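Local coordinates for Alpha/beta hydrolase (Legionella pneumophila subsp. pneumophila str. Philadelphia 1, PDB 4EZI), which is of unconfirmed function but adopts the alpha/beta-hydrolase fold and may act as a lipase, with triacylglycerols as the suggested substrates, at residues A[119-122]-A[128-131]; A[220-225]-A[274-279]; A[224-229]-A[234-239]. All blocks are in the same frame, centred on the assembly; numbering follows the deposited sequence. Where two conformers were deposited one is given.

Overall arrangement
The three contacts run from the alpha/beta-hydrolase core into the helical region inserted between strand 193-197 and strand 310-314. Contact 1 is a fully buried loop-loop contact and the one of the three with a hydrogen bond between its segments, made by a histidine ring. Contacts 2 and 3 share helix 218-233, and their centres lie about 10 Å apart: contact 2 is buried and purely aliphatic and aromatic, whereas contact 3 is mainly aromatic, with one leucine among the rings, larger in area and partly open to solvent. Tyr224 and Ser228, one helical turn apart, reach back from that helix to the loop of contact 1, while Phe226 and Phe276 pack together to join contacts 2 and 3.

Contact 1. Residues A[119-122]-A[128-131]; sequences LGLG and LHPY
His129 and Leu119 are joined by a hydrogen bond in which ND1 of the imidazole donates to the backbone O of Leu119 over 2.8 Å. The acceptor lies almost in the ring plane and the donor in the carbonyl plane, with an N-H...O angle of 156°. The same oxygen receives a CA-H...O contact from His129 CA at 3.3 Å. With CG anti to the backbone N (chi1 175°), the ring can lie across the end of Leu121, whose CD1 sits over one face, 4.3 Å from the centroid, in a CH-pi contact. On the other side of the hydrogen bond, Leu119 CB rests on Pro130 CD at 3.7 Å. Gly120 is needed where the two segments come closest: its positive phi is easy for glycine, and a beta carbon would collide with Leu128 and His129.

In the second shell, OE2 of Glu170, next to the probable nucleophile Ser169, is hydrogen-bonded to His129 NE2; with both nitrogens engaged, the ring's rotation is probably fixed. Ser228 OG bonds to His129 O. The contact closes the loop between strand 112-116 and helix 134-154, with Leu119 against strand 57-67 and Leu128 and Pro130 against helix 218-233.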
# COMPACT_ATOMS: atom_id res chain seq x y z
N LEU A 119 1.72 -10.30 2.40
CA LEU A 119 1.62 -11.51 3.20
C LEU A 119 0.24 -11.67 3.81
O LEU A 119 -0.45 -10.69 4.14
CB LEU A 119 2.66 -11.48 4.31
CG LEU A 119 4.12 -11.42 3.87
CD1 LEU A 119 5.02 -11.53 5.10
CD2 LEU A 119 4.46 -12.49 2.84
N GLY A 120 -0.18 -12.92 3.96
CA GLY A 120 -1.47 -13.25 4.53
C GLY A 120 -2.64 -13.08 3.59
O GLY A 120 -3.79 -13.31 3.99
N LEU A 121 -2.38 -12.68 2.35
CA LEU A 121 -3.43 -12.43 1.37
C LEU A 121 -3.06 -13.18 0.08
O LEU A 121 -1.95 -13.69 -0.07
CB LEU A 121 -3.60 -10.94 1.10
CG LEU A 121 -3.92 -10.10 2.33
CD1 LEU A 121 -3.82 -8.61 1.99
CD2 LEU A 121 -5.29 -10.41 2.94
N GLY A 122 -3.99 -13.22 -0.86
CA GLY A 122 -3.75 -13.94 -2.11
C GLY A 122 -3.45 -15.40 -1.86
O GLY A 122 -4.16 -16.07 -1.10
N LEU A 128 -2.98 -14.66 8.29
CA LEU A 128 -3.40 -13.30 8.65
C LEU A 128 -2.41 -12.31 8.05
O LEU A 128 -1.21 -12.49 8.15
CB LEU A 128 -3.41 -13.14 10.17
CG LEU A 128 -3.89 -11.81 10.72
CD1 LEU A 128 -5.32 -11.49 10.29
CD2 LEU A 128 -3.77 -11.87 12.25
N HIS A 129 -2.91 -11.25 7.43
CA HIS A 129 -2.04 -10.20 6.94
C HIS A 129 -1.38 -9.47 8.10
O HIS A 129 -2.08 -9.05 9.01
CB HIS A 129 -2.91 -9.23 6.13
CG HIS A 129 -2.19 -8.01 5.65
ND1 HIS A 129 -1.03 -8.06 4.91
CD2 HIS A 129 -2.44 -6.70 5.89
CE1 HIS A 129 -0.61 -6.81 4.72
NE2 HIS A 129 -1.45 -5.97 5.28
N PRO A 130 -0.03 -9.27 8.06
CA PRO A 130 0.66 -8.40 9.03
C PRO A 130 0.43 -6.94 8.64
O PRO A 130 1.07 -6.40 7.75
CB PRO A 130 2.14 -8.83 8.91
CG PRO A 130 2.12 -10.07 8.05
CD PRO A 130 0.94 -9.93 7.17
N TYR A 131 -0.53 -6.32 9.30
CA TYR A 131 -1.18 -5.10 8.84
C TYR A 131 -0.42 -3.86 9.32
O TYR A 131 -0.20 -3.66 10.51
CB TYR A 131 -2.61 -5.09 9.34
CG TYR A 131 -3.43 -3.89 8.92
CD1 TYR A 131 -3.53 -3.49 7.59
CD2 TYR A 131 -4.10 -3.15 9.85
CE1 TYR A 131 -4.31 -2.41 7.21
CE2 TYR A 131 -4.90 -2.08 9.50
CZ TYR A 131 -4.99 -1.71 8.19
OH TYR A 131 -5.77 -0.62 7.89

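Contact 2. Residues A[220-225]-A[274-279]; sequences AYLAYF and LIFQPK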
# COMPACT_ATOMS: atom_id res chain seq x y z
N ALA A 220 -12.60 -0.73 12.37
CA ALA A 220 -12.09 -1.86 11.59
C ALA A 220 -10.58 -1.79 11.44
O ALA A 220 -9.89 -2.80 11.57
CB ALA A 220 -12.79 -1.94 10.24
N TYR A 221 -10.03 -0.62 11.12
CA TYR A 221 -8.59 -0.49 10.99
C TYR A 221 -7.89 -0.88 12.30
O TYR A 221 -6.86 -1.56 12.31
CB TYR A 221 -8.19 0.93 10.64
CG TYR A 221 -8.64 1.50 9.32
CD1 TYR A 221 -8.70 0.73 8.17
CD2 TYR A 221 -8.93 2.84 9.20
CE1 TYR A 221 -9.03 1.29 6.94
CE2 TYR A 221 -9.26 3.42 7.99
CZ TYR A 221 -9.33 2.62 6.85
OH TYR A 221 -9.65 3.18 5.64
N LEU A 222 -8.38 -0.36 13.42
CA LEU A 222 -7.73 -0.61 14.71
C LEU A 222 -7.86 -2.05 15.13
O LEU A 222 -6.93 -2.62 15.70
CB LEU A 222 -8.28 0.34 15.79
CG LEU A 222 -7.88 1.80 15.57
CD1 LEU A 222 -8.69 2.69 16.51
CD2 LEU A 222 -6.39 2.05 15.74
N ALA A 223 -9.03 -2.63 14.90
CA ALA A 223 -9.23 -4.06 15.19
C ALA A 223 -8.20 -4.91 14.40
O ALA A 223 -7.51 -5.76 14.96
CB ALA A 223 -10.65 -4.46 14.83
N TYR A 224 -8.08 -4.61 13.12
CA TYR A 224 -7.14 -5.34 12.26
C TYR A 224 -5.71 -5.16 12.76
O TYR A 224 -4.92 -6.11 12.87
CB TYR A 224 -7.29 -4.84 10.83
CG TYR A 224 -6.79 -5.65 9.65
CD1 TYR A 224 -6.36 -6.96 9.76
CD2 TYR A 224 -6.86 -5.11 8.39
CE1 TYR A 224 -6.04 -7.70 8.64
CE2 TYR A 224 -6.55 -5.86 7.24
CZ TYR A 224 -6.13 -7.14 7.37
OH TYR A 224 -5.85 -7.90 6.26
N PHE A 225 -5.35 -3.92 13.07
CA PHE A 225 -4.00 -3.61 13.44
C PHE A 225 -3.57 -4.33 14.72
O PHE A 225 -2.54 -4.99 14.76
CB PHE A 225 -3.79 -2.09 13.59
CG PHE A 225 -2.37 -1.73 13.95
CD1 PHE A 225 -1.38 -1.76 12.98
CD2 PHE A 225 -2.01 -1.44 15.25
CE1 PHE A 225 -0.07 -1.52 13.28
CE2 PHE A 225 -0.68 -1.19 15.55
CZ PHE A 225 0.28 -1.23 14.56
N LEU A 274 -15.12 1.37 22.08
CA LEU A 274 -16.02 0.30 22.57
C LEU A 274 -15.42 -1.09 22.33
O LEU A 274 -15.85 -2.04 23.01
CB LEU A 274 -17.40 0.43 21.92
CG LEU A 274 -18.24 1.60 22.40
CD1 LEU A 274 -19.44 1.77 21.49
CD2 LEU A 274 -18.64 1.41 23.86
N ILE A 275 -14.45 -1.25 21.44
CA ILE A 275 -13.85 -2.58 21.24
C ILE A 275 -12.68 -2.87 22.16
O ILE A 275 -12.19 -3.99 22.18
CB ILE A 275 -13.47 -2.89 19.78
CG1 ILE A 275 -12.25 -2.09 19.30
CG2 ILE A 275 -14.73 -2.74 18.88
CD1 ILE A 275 -11.66 -2.63 17.99
N PHE A 276 -12.21 -1.86 22.91
CA PHE A 276 -11.00 -2.02 23.71
C PHE A 276 -11.29 -2.00 25.18
O PHE A 276 -12.17 -1.30 25.66
CB PHE A 276 -10.01 -0.88 23.41
CG PHE A 276 -9.43 -0.92 22.02
CD1 PHE A 276 -8.58 -1.93 21.66
CD2 PHE A 276 -9.78 0.04 21.07
CE1 PHE A 276 -8.06 -2.00 20.38
CE2 PHE A 276 -9.28 -0.03 19.80
CZ PHE A 276 -8.41 -1.03 19.44
N GLN A 277 -10.45 -2.70 25.94
CA GLN A 277 -10.41 -2.44 27.38
C GLN A 277 -9.94 -1.00 27.60
O GLN A 277 -9.01 -0.56 26.96
CB GLN A 277 -9.46 -3.39 28.09
CG GLN A 277 -10.06 -4.78 28.28
CD GLN A 277 -11.32 -4.76 29.18
OE1 GLN A 277 -11.48 -3.83 29.98
NE2 GLN A 277 -12.19 -5.75 29.05
N PRO A 278 -10.57 -0.25 28.53
CA PRO A 278 -10.15 1.14 28.71
C PRO A 278 -8.69 1.34 29.12
O PRO A 278 -8.06 2.29 28.68
CB PRO A 278 -11.10 1.64 29.80
CG PRO A 278 -12.31 0.86 29.64
CD PRO A 278 -11.86 -0.52 29.18
N LYS A 279 -8.16 0.45 29.94
CA LYS A 279 -6.79 0.60 30.30
C LYS A 279 -5.94 0.64 29.02
O LYS A 279 -5.19 1.59 28.83
CB LYS A 279 -6.36 -0.51 31.24
CG LYS A 279 -4.93 -0.33 31.68
CD LYS A 279 -4.55 -1.44 32.63
CE LYS A 279 -3.04 -1.67 32.74
NZ LYS A 279 -2.25 -0.47 33.09
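Leu222 meets Phe276, and Ala223 meets Ile275, in two neighbouring apolar contacts between helix 218-233 and the turn that leads into helix 278-285. Leu222 uses its beta carbon: CB stands at the edge of the Phe276 ring, close to the ring plane and 3.9 Å from CZ, so the aromatic enters end-on instead of laying a face on the helix. Phe276 reaches this place with CG anti to its own carbonyl carbon (chi1 -68°), which carries the ring toward the helix.

Ile275 behaves differently. Its CG1 branch sits between the backbone N and the carbonyl carbon (chi1 72°), a less common choice for isoleucine, and the extended second torsion (166°) then sends CD1 to within 3.8 Å of Ala223 CB. The same branch covers part of one face of Phe276, where CG1 lies 3.6 Å above the ring plane, so the two adjacent side chains pack on each other. Alanine suits position 223 because its single methyl lets the isoleucine tip come almost to the helix backbone, 4.0 Å from Ala223 CA.

Both segments belong to the insertion between strands 193-197 and 310-314, consistent with an alpha/beta-hydrolase cap. Around them, Leu222 and Phe276 both touch Met211 of helix 203-212, while Ala223 and Ile275 both touch Ile251 of helix 247-254. With carbon atoms alone meeting across the two segments, the contact has little directional preference; it depends on shape and on the exclusion of water, as befits four buried residues packed between helices.

Contact 3. Residues A[224-229]-A[234-239]; sequences YFFYSL and SYWSGF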
# COMPACT_ATOMS: atom_id res chain seq x y z
N TYR A 224 -8.08 -4.61 13.12
CA TYR A 224 -7.14 -5.34 12.26
C TYR A 224 -5.71 -5.16 12.76
O TYR A 224 -4.92 -6.11 12.87
CB TYR A 224 -7.29 -4.84 10.83
CG TYR A 224 -6.79 -5.65 9.65
CD1 TYR A 224 -6.36 -6.96 9.76
CD2 TYR A 224 -6.86 -5.11 8.39
CE1 TYR A 224 -6.04 -7.70 8.64
CE2 TYR A 224 -6.55 -5.86 7.24
CZ TYR A 224 -6.13 -7.14 7.37
OH TYR A 224 -5.85 -7.90 6.26
N PHE A 225 -5.35 -3.92 13.07
CA PHE A 225 -4.00 -3.61 13.44
C PHE A 225 -3.57 -4.33 14.72
O PHE A 225 -2.54 -4.99 14.76
CB PHE A 225 -3.79 -2.09 13.59
CG PHE A 225 -2.37 -1.73 13.95
CD1 PHE A 225 -1.38 -1.76 12.98
CD2 PHE A 225 -2.01 -1.44 15.25
CE1 PHE A 225 -0.07 -1.52 13.28
CE2 PHE A 225 -0.68 -1.19 15.55
CZ PHE A 225 0.28 -1.23 14.56
N PHE A 226 -4.35 -4.17 15.78
CA PHE A 226 -3.95 -4.78 17.05
C PHE A 226 -4.13 -6.29 17.06
O PHE A 226 -3.35 -7.00 17.69
CB PHE A 226 -4.62 -4.08 18.24
CG PHE A 226 -4.08 -2.69 18.47
CD1 PHE A 226 -2.80 -2.53 18.97
CD2 PHE A 226 -4.82 -1.60 18.17
CE1 PHE A 226 -2.26 -1.25 19.17
CE2 PHE A 226 -4.30 -0.32 18.38
CZ PHE A 226 -3.03 -0.15 18.86
N TYR A 227 -5.13 -6.81 16.34
CA TYR A 227 -5.27 -8.26 16.24
C TYR A 227 -4.04 -8.86 15.54
O TYR A 227 -3.44 -9.85 16.00
CB TYR A 227 -6.57 -8.63 15.53
CG TYR A 227 -6.72 -10.10 15.29
CD1 TYR A 227 -6.67 -11.01 16.32
CD2 TYR A 227 -6.89 -10.60 14.02
CE1 TYR A 227 -6.78 -12.38 16.11
CE2 TYR A 227 -7.00 -11.96 13.79
CZ TYR A 227 -6.92 -12.86 14.84
OH TYR A 227 -7.03 -14.22 14.61
N SER A 228 -3.64 -8.25 14.43
CA SER A 228 -2.50 -8.73 13.67
C SER A 228 -1.19 -8.54 14.43
O SER A 228 -0.33 -9.43 14.43
CB SER A 228 -2.48 -7.99 12.32
OG SER A 228 -1.37 -8.43 11.54
N LEU A 229 -1.01 -7.39 15.08
CA LEU A 229 0.23 -7.17 15.80
C LEU A 229 0.38 -8.13 16.98
O LEU A 229 1.46 -8.68 17.20
CB LEU A 229 0.37 -5.71 16.25
CG LEU A 229 1.79 -5.28 16.60
CD1 LEU A 229 2.71 -5.29 15.36
CD2 LEU A 229 1.77 -3.90 17.22
N SER A 234 2.98 -10.60 19.91
CA SER A 234 2.63 -10.84 21.30
C SER A 234 3.21 -9.79 22.26
O SER A 234 3.75 -10.11 23.33
CB SER A 234 3.03 -12.25 21.74
OG SER A 234 2.33 -12.59 22.92
N TYR A 235 3.05 -8.53 21.90
CA TYR A 235 3.54 -7.45 22.76
C TYR A 235 2.72 -7.28 24.04
O TYR A 235 3.22 -6.71 25.01
CB TYR A 235 3.58 -6.11 22.01
CG TYR A 235 4.58 -6.02 20.87
CD1 TYR A 235 5.88 -6.55 20.98
CD2 TYR A 235 4.24 -5.38 19.69
CE1 TYR A 235 6.81 -6.42 19.93
CE2 TYR A 235 5.15 -5.27 18.63
CZ TYR A 235 6.42 -5.81 18.76
OH TYR A 235 7.32 -5.72 17.73
N TRP A 236 1.49 -7.77 24.04
CA TRP A 236 0.61 -7.70 25.20
C TRP A 236 0.41 -9.12 25.77
O TRP A 236 0.85 -10.10 25.18
CB TRP A 236 -0.73 -7.01 24.85
CG TRP A 236 -0.48 -5.58 24.45
CD1 TRP A 236 -0.38 -4.51 25.31
CD2 TRP A 236 -0.22 -5.07 23.14
NE1 TRP A 236 -0.08 -3.37 24.61
CE2 TRP A 236 0.03 -3.68 23.28
CE3 TRP A 236 -0.18 -5.64 21.86
CZ2 TRP A 236 0.29 -2.86 22.18
CZ3 TRP A 236 0.07 -4.82 20.78
CH2 TRP A 236 0.31 -3.45 20.95
N SER A 237 -0.25 -9.21 26.92
CA SER A 237 -0.36 -10.50 27.61
C SER A 237 -1.24 -11.47 26.84
O SER A 237 -1.04 -12.66 26.90
CB SER A 237 -0.86 -10.32 29.04
OG SER A 237 -2.10 -9.63 29.07
N GLY A 238 -2.25 -10.94 26.15
CA GLY A 238 -3.17 -11.73 25.37
C GLY A 238 -4.20 -10.81 24.73
O GLY A 238 -4.20 -9.60 24.97
N PHE A 239 -5.10 -11.40 23.96
CA PHE A 239 -6.08 -10.64 23.26
C PHE A 239 -7.08 -9.98 24.20
O PHE A 239 -7.71 -8.99 23.81
CB PHE A 239 -6.81 -11.49 22.21
CG PHE A 239 -5.92 -11.97 21.09
CD1 PHE A 239 -5.47 -11.11 20.12
CD2 PHE A 239 -5.54 -13.29 21.01
CE1 PHE A 239 -4.65 -11.54 19.10
CE2 PHE A 239 -4.73 -13.74 19.96
CZ PHE A 239 -4.28 -12.87 19.03
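Leu229 is wedged against two aromatic rings, Tyr235 and Trp236, that follow the end of its own helix. Its CD2 lies at the edge of the Tyr235 ring, 3.8 Å from CD2 of that residue, and 4.0 Å from Trp236 CH2. With CG roughly anti to the backbone N (chi1 -161°), the branched end of Leu229 reaches this spot, where a leucine can touch both rings at once. Phe226 completes the close-packed part: it turns an edge to the face of Trp236 in an offset edge-to-face pair, with centroids 5.7 Å apart and planes at 75°. Leu229, Phe226 and Trp236 are buried, Tyr235 partly exposed. Two further bonds hold Trp236: Asp289 OD2 satisfies the ring NE1, so the indole can be buried, and Gln230 OE1 is hydrogen-bonded to the backbone N.

The other side is nearer solvent, although the rings still touch closely. Tyr227 and Phe239, both partly exposed, meet obliquely with planes at 43°; Tyr227 CD1 comes to 3.5 Å from Phe239 CE1. Ser234, exposed and with positive phi, is where the chain leaves the helix, and its CB points away from segment 224-229.

The contact folds the loop back along helix 218-233, within the same cap-like insertion. Phe226 also packs on Met207 and Met211 of helix 203-212, Trp236 on helix 239-242, and Leu229, Tyr235 and Trp236 all reach helix 292-299.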